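Side-chain contacts in hookworm platelet inhibitor 1 (PDB 4TPV), which inhibits platelet aggregation and adhesion as a secreted hookworm toxin, and may do so by binding platelet integrins: residues 107-110 with 111-114; 82-85 with 86-90; 51-54 with 55-59. One frame throughout, in Å; residues are numbered along the deposited sequence.

In the fold
Each contact runs along one helix of the CAP fold, contacts 1 and 3 passing on into the residues that follow it. Contacts 1 and 2 belong to helices 107-113 and 80-89, which follow one another in the chain and pack together: Met-112 and Asn-108 meet Trp-88, and the centres of the two contacts are about 11 Å apart. Contact 1 is buried and mainly apolar, its asparagines bonded to polar groups nearby. Contact 2 is partly buried, with a buried tryptophan laid over an alanine and an asparagine amide folded back on its own helix. Contact 3, on helix 46-56, stands about 19 Å from both, between centres; there alanines face the sheet, while lysines, a glutamate and a water occupy the outer side.

Contact 1 of 3, residues 107-110 with 111-114; sequences SNIA and NMVW
The methyl CD1 of Ile-109 is the meeting point of one helical face, touching CE of Met-112 at 3.9 Å and CG1 of Val-113 at 4.1 Å. With CG1 of Ile-109 opposite the backbone N (chi1 -178°), the branch runs on to a CD1 that reaches forward to the next turn. The methionine crosses the isoleucine at about a right angle, and its bend at chi3 (-58°) presents the methyl CE rather than the sulfur. On another face CB of Ala-110 rests 4.1 Å from CE3 of Trp-114; a small methyl leaves room for the indole. The carbonyl O of Ala-110 lies in the ring plane at the indole edge, 3.5 Å from CE3, and also takes a weak bond from Trp-114 N (N-H...O angle 117°), whereas Val-113 N gives Ile-109 O a regular one of 3.0 Å. This short helix belongs to the CAP fold, packed against helices 13-34 and 80-89 and strand 130-138, which explains its flexible and branched apolar residues. The asparagines suit their places by bonding outward: partly exposed Asn-108 gives ND2 to Glu-91, buried Asn-111 gives ND2 to Asn-69 and the carbonyl of Glu-66. Farther out, Arg-27 holds the carbonyls of Met-112 and Trp-114 through NH1, and the Trp-114 ring meets that of His-117.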
loop_
_atom_site.group_PDB
_atom_site.type_symbol
_atom_site.label_atom_id
_atom_site.label_comp_id
_atom_site.label_asym_id
_atom_site.label_seq_id
_atom_site.Cartn_x
_atom_site.Cartn_y
_atom_site.Cartn_z
ATOM N N SER A 107 -7.713 9.087 0.028
ATOM C CA SER A 107 -6.797 8.644 -1.019
ATOM C C SER A 107 -5.756 7.657 -0.473
ATOM O O SER A 107 -5.420 6.667 -1.131
ATOM C CB SER A 107 -6.117 9.847 -1.662
ATOM O OG SER A 107 -5.244 9.448 -2.712
ATOM N N ASN A 108 -5.258 7.902 0.730
ATOM C CA ASN A 108 -4.218 7.012 1.247
ATOM C C ASN A 108 -4.789 5.644 1.603
ATOM O O ASN A 108 -4.219 4.604 1.248
ATOM C CB ASN A 108 -3.524 7.637 2.459
ATOM C CG ASN A 108 -2.819 8.927 2.113
ATOM O OD1 ASN A 108 -1.863 8.933 1.322
ATOM N ND2 ASN A 108 -3.259 10.021 2.709
ATOM N N ILE A 109 -5.909 5.615 2.312
ATOM C CA ILE A 109 -6.452 4.314 2.657
ATOM C C ILE A 109 -6.846 3.551 1.382
ATOM O O ILE A 109 -6.609 2.365 1.283
ATOM C CB ILE A 109 -7.651 4.418 3.638
ATOM C CG1 ILE A 109 -8.158 3.020 4.014
ATOM C CG2 ILE A 109 -8.780 5.243 3.054
ATOM C CD1 ILE A 109 -7.174 2.203 4.865
ATOM N N ALA A 110 -7.415 4.246 0.400
ATOM C CA ALA A 110 -7.799 3.581 -0.850
ATOM C C ALA A 110 -6.595 2.936 -1.556
ATOM O O ALA A 110 -6.718 1.829 -2.116
ATOM C CB ALA A 110 -8.507 4.578 -1.775
ATOM N N ASN A 111 -5.443 3.601 -1.547
ATOM C CA ASN A 111 -4.266 3.013 -2.169
ATOM C C ASN A 111 -3.849 1.754 -1.417
ATOM O O ASN A 111 -3.441 0.762 -2.024
ATOM C CB ASN A 111 -3.093 4.004 -2.205
ATOM C CG ASN A 111 -2.936 4.690 -3.559
ATOM O OD1 ASN A 111 -3.060 4.063 -4.623
ATOM N ND2 ASN A 111 -2.626 5.990 -3.520
ATOM N N MET A 112 -3.956 1.798 -0.085
ATOM C CA MET A 112 -3.509 0.677 0.734
ATOM C C MET A 112 -4.402 -0.550 0.614
ATOM O O MET A 112 -3.908 -1.669 0.719
ATOM C CB MET A 112 -3.396 1.078 2.215
ATOM C CG MET A 112 -2.294 2.078 2.495
ATOM S SD MET A 112 -1.752 2.074 4.222
ATOM C CE MET A 112 -3.280 2.436 5.076
ATOM N N VAL A 113 -5.700 -0.358 0.374
ATOM C CA VAL A 113 -6.623 -1.505 0.313
ATOM C C VAL A 113 -7.262 -1.738 -1.065
ATOM O O VAL A 113 -8.157 -2.586 -1.205
ATOM C CB VAL A 113 -7.724 -1.381 1.395
ATOM C CG1 VAL A 113 -7.079 -1.313 2.786
ATOM C CG2 VAL A 113 -8.664 -0.179 1.119
ATOM N N TRP A 114 -6.771 -1.050 -2.092
ATOM C CA TRP A 114 -7.246 -1.320 -3.456
ATOM C C TRP A 114 -7.000 -2.799 -3.782
ATOM O O TRP A 114 -5.867 -3.273 -3.641
ATOM C CB TRP A 114 -6.534 -0.409 -4.473
ATOM C CG TRP A 114 -7.416 -0.142 -5.648
ATOM C CD1 TRP A 114 -7.597 -0.946 -6.742
ATOM C CD2 TRP A 114 -8.296 0.978 -5.823
ATOM N NE1 TRP A 114 -8.518 -0.382 -7.603
ATOM C CE2 TRP A 114 -8.961 0.798 -7.063
ATOM C CE3 TRP A 114 -8.566 2.128 -5.069
ATOM C CZ2 TRP A 114 -9.896 1.717 -7.558
ATOM C CZ3 TRP A 114 -9.504 3.051 -5.562
ATOM C CH2 TRP A 114 -10.160 2.823 -6.800
#

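Contact 2 of 3, residues 82-85 with 86-90; sequences LEAG and NSWWS
Trp-88 lies over the preceding turn of its helix, above Ala-84. Its CB is 3.7 Å from the carbonyl O of Ala-84, and CG comes closer, at 3.4 Å. The torsion that sets CG opposite the carbonyl carbon (chi1 -62°) directs the indole back along the helix, and this oxygen sits over one ring face, offset toward the rim. The same oxygen accepts the backbone N-H of Trp-88. At the far end, the methyl CB of Ala-84 stands over the six-membered ring, 4.1 Å from its centroid and 10° off the normal, a CH-pi contact that a small residue makes possible. The indole NE1 bonds outward to the carbonyl of Val-70. On another face, Asn-86 folds its amide beside Leu-82: ND2 and the backbone N of Asn-86 each bond Leu-82 O at 2.9 Å, from opposite faces of the carbonyl plane. Asn-86 O in turn accepts the backbone N-H of Ser-90. The whole is an alpha helix of the CAP fold, laid on strands 68-73 and 130-138 through Ala-84 and Trp-88, while Leu-82, Asn-86 and Trp-89 turn to helix 13-34.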
loop_
_atom_site.group_PDB
_atom_site.type_symbol
_atom_site.label_atom_id
_atom_site.label_comp_id
_atom_site.label_asym_id
_atom_site.label_seq_id
_atom_site.Cartn_x
_atom_site.Cartn_y
_atom_site.Cartn_z
ATOM N N LEU A 82 5.178 2.829 11.113
ATOM C CA LEU A 82 3.934 2.977 11.863
ATOM C C LEU A 82 3.384 4.393 11.825
ATOM O O LEU A 82 2.168 4.569 11.744
ATOM C CB LEU A 82 4.112 2.551 13.327
ATOM C CG LEU A 82 4.270 1.043 13.500
ATOM C CD1 LEU A 82 4.752 0.775 14.915
ATOM C CD2 LEU A 82 2.924 0.330 13.231
ATOM N N GLU A 83 4.255 5.401 11.878
ATOM C CA GLU A 83 3.786 6.793 11.843
ATOM C C GLU A 83 3.021 7.043 10.540
ATOM O O GLU A 83 1.901 7.568 10.563
ATOM C CB GLU A 83 4.972 7.762 12.028
ATOM C CG GLU A 83 4.614 9.211 12.369
ATOM C CD GLU A 83 4.038 9.413 13.780
ATOM O OE1 GLU A 83 4.539 8.826 14.781
ATOM O OE2 GLU A 83 3.085 10.204 13.888
ATOM N N ALA A 84 3.577 6.612 9.415
ATOM C CA ALA A 84 2.899 6.762 8.132
ATOM C C ALA A 84 1.681 5.849 8.034
ATOM O O ALA A 84 0.598 6.296 7.643
ATOM C CB ALA A 84 3.864 6.468 6.980
ATOM N N GLY A 85 1.867 4.566 8.345
ATOM C CA GLY A 85 0.794 3.606 8.205
ATOM C C GLY A 85 -0.440 4.027 8.972
ATOM O O GLY A 85 -1.559 3.951 8.467
ATOM N N ASN A 86 -0.238 4.485 10.201
ATOM C CA ASN A 86 -1.375 4.843 11.042
ATOM C C ASN A 86 -2.098 6.081 10.530
ATOM O O ASN A 86 -3.335 6.165 10.587
ATOM C CB ASN A 86 -0.918 5.028 12.493
ATOM C CG ASN A 86 -0.894 3.724 13.246
ATOM O OD1 ASN A 86 -1.909 3.293 13.785
ATOM N ND2 ASN A 86 0.259 3.066 13.260
ATOM N N SER A 87 -1.345 7.053 10.032
ATOM C CA SER A 87 -1.965 8.232 9.454
ATOM C C SER A 87 -2.830 7.836 8.261
ATOM O O SER A 87 -3.963 8.285 8.149
ATOM C CB SER A 87 -0.913 9.259 9.021
ATOM O OG SER A 87 -1.544 10.478 8.661
ATOM N N TRP A 88 -2.301 6.987 7.386
ATOM C CA TRP A 88 -3.049 6.560 6.210
ATOM C C TRP A 88 -4.232 5.659 6.596
ATOM O O TRP A 88 -5.342 5.820 6.086
ATOM C CB TRP A 88 -2.111 5.857 5.222
ATOM C CG TRP A 88 -1.018 6.768 4.729
ATOM C CD1 TRP A 88 -1.020 8.118 4.760
ATOM C CD2 TRP A 88 0.242 6.381 4.155
ATOM N NE1 TRP A 88 0.153 8.618 4.231
ATOM C CE2 TRP A 88 0.947 7.562 3.861
ATOM C CE3 TRP A 88 0.844 5.153 3.883
ATOM C CZ2 TRP A 88 2.211 7.556 3.271
ATOM C CZ3 TRP A 88 2.098 5.142 3.304
ATOM C CH2 TRP A 88 2.772 6.335 3.006
ATOM N N TRP A 89 -4.006 4.703 7.493
ATOM C CA TRP A 89 -5.101 3.817 7.913
ATOM C C TRP A 89 -6.276 4.575 8.539
ATOM O O TRP A 89 -7.441 4.211 8.331
ATOM C CB TRP A 89 -4.582 2.763 8.905
ATOM C CG TRP A 89 -5.699 1.949 9.521
ATOM C CD1 TRP A 89 -6.343 2.203 10.694
ATOM C CD2 TRP A 89 -6.308 0.771 8.977
ATOM N NE1 TRP A 89 -7.300 1.244 10.928
ATOM C CE2 TRP A 89 -7.303 0.356 9.886
ATOM C CE3 TRP A 89 -6.101 0.021 7.817
ATOM C CZ2 TRP A 89 -8.089 -0.780 9.668
ATOM C CZ3 TRP A 89 -6.874 -1.096 7.599
ATOM C CH2 TRP A 89 -7.863 -1.488 8.520
ATOM N N SER A 90 -5.973 5.640 9.280
ATOM C CA SER A 90 -7.019 6.405 9.968
ATOM C C SER A 90 -8.079 6.983 9.021
ATOM O O SER A 90 -9.176 7.348 9.459
ATOM C CB SER A 90 -6.392 7.530 10.791
ATOM O OG SER A 90 -5.681 7.003 11.902
#

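Contact 3 of 3, residues 51-54 with 55-59; sequences KAYK and SAEKC
Glu-57 lays its side chain over the carbonyl O of Tyr-53, one turn earlier, with CG 3.2 Å and CD 3.5 Å from that oxygen. CG stands opposite the carbonyl carbon (chi1 -67°), which sends the extended chain back along the helix until OE2 lies near the plane of the tyrosine ring at its edge, 4.3 Å from CD1. The backbone N-H of Glu-57 bonds the same Tyr-53 O at 3.0 Å. A water links the glutamate to Lys-54, three residues earlier: it donates to Lys-54 O at 2.7 Å and, weakly, to Glu-57 OE1. Such a bridge suits an exposed carboxylate beside a helix end, where backbone carbonyls can be met by solvent. The ammonium of Lys-54 remains 5.1 Å from Glu-57 OE1; it forms its salt bridge with Glu-50 instead, though the nearby positive charge may still help keep the carboxylate ionised. Lys-58 lends its aliphatic part, CG lying 3.8 Å from Lys-54 O.

The alanines serve where space is short. Ala-56 N reaches Ala-52 O at 2.7 Å, and then the chain leaves the helix through a type I beta turn from Ala-56 to Cys-59, where phi turns positive. Ser-55, small and polar, bonds Glu-68 through OG. Helix 46-56 thus lies against the central sheet of the CAP fold, with Ala-52, Tyr-53 and Ala-56 on strand 119-127, Ala-52, Ser-55 and Ala-56 also on strand 130-138, and the Cys-59 to Cys-127 disulfide tying the turn after the helix to the end of strand 119-127.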
loop_
_atom_site.group_PDB
_atom_site.type_symbol
_atom_site.label_atom_id
_atom_site.label_comp_id
_atom_site.label_asym_id
_atom_site.label_seq_id
_atom_site.Cartn_x
_atom_site.Cartn_y
_atom_site.Cartn_z
ATOM N N LYS A 51 10.732 4.885 -7.879
ATOM C CA LYS A 51 9.706 5.847 -8.281
ATOM C C LYS A 51 9.313 6.718 -7.086
ATOM O O LYS A 51 9.139 7.947 -7.201
ATOM C CB LYS A 51 8.482 5.113 -8.845
ATOM C CG LYS A 51 7.421 6.004 -9.482
ATOM C CD LYS A 51 6.255 5.151 -9.971
ATOM C CE LYS A 51 5.154 6.019 -10.574
ATOM N NZ LYS A 51 3.889 5.251 -10.777
ATOM N N ALA A 52 9.204 6.077 -5.934
ATOM C CA ALA A 52 8.849 6.801 -4.717
ATOM C C ALA A 52 9.924 7.811 -4.323
ATOM O O ALA A 52 9.595 8.926 -3.897
ATOM C CB ALA A 52 8.584 5.811 -3.568
ATOM N N TYR A 53 11.208 7.445 -4.469
ATOM C CA TYR A 53 12.287 8.385 -4.152
ATOM C C TYR A 53 12.301 9.558 -5.128
ATOM O O TYR A 53 12.428 10.710 -4.720
ATOM C CB TYR A 53 13.668 7.682 -4.113
ATOM C CG TYR A 53 13.985 7.236 -2.717
ATOM C CD1 TYR A 53 14.473 8.140 -1.777
ATOM C CD2 TYR A 53 13.703 5.949 -2.302
ATOM C CE1 TYR A 53 14.708 7.763 -0.467
ATOM C CE2 TYR A 53 13.923 5.558 -0.984
ATOM C CZ TYR A 53 14.437 6.473 -0.070
ATOM O OH TYR A 53 14.665 6.106 1.231
ATOM N N LYS A 54 12.160 9.273 -6.413
ATOM C CA LYS A 54 12.208 10.328 -7.402
ATOM C C LYS A 54 11.086 11.333 -7.148
ATOM O O LYS A 54 11.265 12.539 -7.349
ATOM C CB LYS A 54 12.126 9.738 -8.814
ATOM C CG LYS A 54 13.455 9.110 -9.285
ATOM C CD LYS A 54 14.538 10.171 -9.485
ATOM C CE LYS A 54 15.877 9.594 -10.003
ATOM N NZ LYS A 54 16.699 8.873 -8.983
ATOM N N SER A 55 9.949 10.838 -6.667
ATOM C CA SER A 55 8.808 11.703 -6.374
ATOM C C SER A 55 8.973 12.410 -5.030
ATOM O O SER A 55 8.707 13.614 -4.904
ATOM C CB SER A 55 7.504 10.907 -6.375
ATOM O OG SER A 55 6.429 11.765 -6.042
ATOM N N ALA A 56 9.414 11.660 -4.021
ATOM C CA ALA A 56 9.616 12.223 -2.682
ATOM C C ALA A 56 10.569 13.407 -2.682
ATOM O O ALA A 56 10.366 14.360 -1.951
ATOM C CB ALA A 56 10.139 11.158 -1.728
ATOM N N GLU A 57 11.613 13.357 -3.501
ATOM C CA GLU A 57 12.629 14.397 -3.444
ATOM C C GLU A 57 12.118 15.735 -3.960
ATOM O O GLU A 57 12.788 16.754 -3.781
ATOM C CB GLU A 57 13.868 13.977 -4.237
ATOM C CG GLU A 57 14.602 12.806 -3.636
ATOM C CD GLU A 57 15.589 12.184 -4.606
ATOM O OE1 GLU A 57 15.711 12.696 -5.746
ATOM O OE2 GLU A 57 16.234 11.180 -4.224
ATOM N N LYS A 58 10.944 15.734 -4.597
ATOM C CA LYS A 58 10.326 16.984 -5.021
ATOM C C LYS A 58 9.754 17.721 -3.816
ATOM O O LYS A 58 9.477 18.911 -3.887
ATOM C CB LYS A 58 9.236 16.725 -6.065
ATOM C CG LYS A 58 9.754 16.068 -7.348
ATOM C CD LYS A 58 8.606 15.952 -8.335
ATOM C CE LYS A 58 8.907 15.055 -9.507
ATOM N NZ LYS A 58 7.597 14.666 -10.140
ATOM N N CYS A 59 9.579 16.998 -2.717
ATOM C CA CYS A 59 9.184 17.592 -1.433
ATOM C C CYS A 59 7.809 18.248 -1.458
ATOM O O CYS A 59 7.571 19.216 -0.732
ATOM C CB CYS A 59 10.226 18.613 -0.968
ATOM S SG CYS A 59 11.721 17.808 -0.263
HETATM O O HOH W 1 13.619 13.439 -8.265
#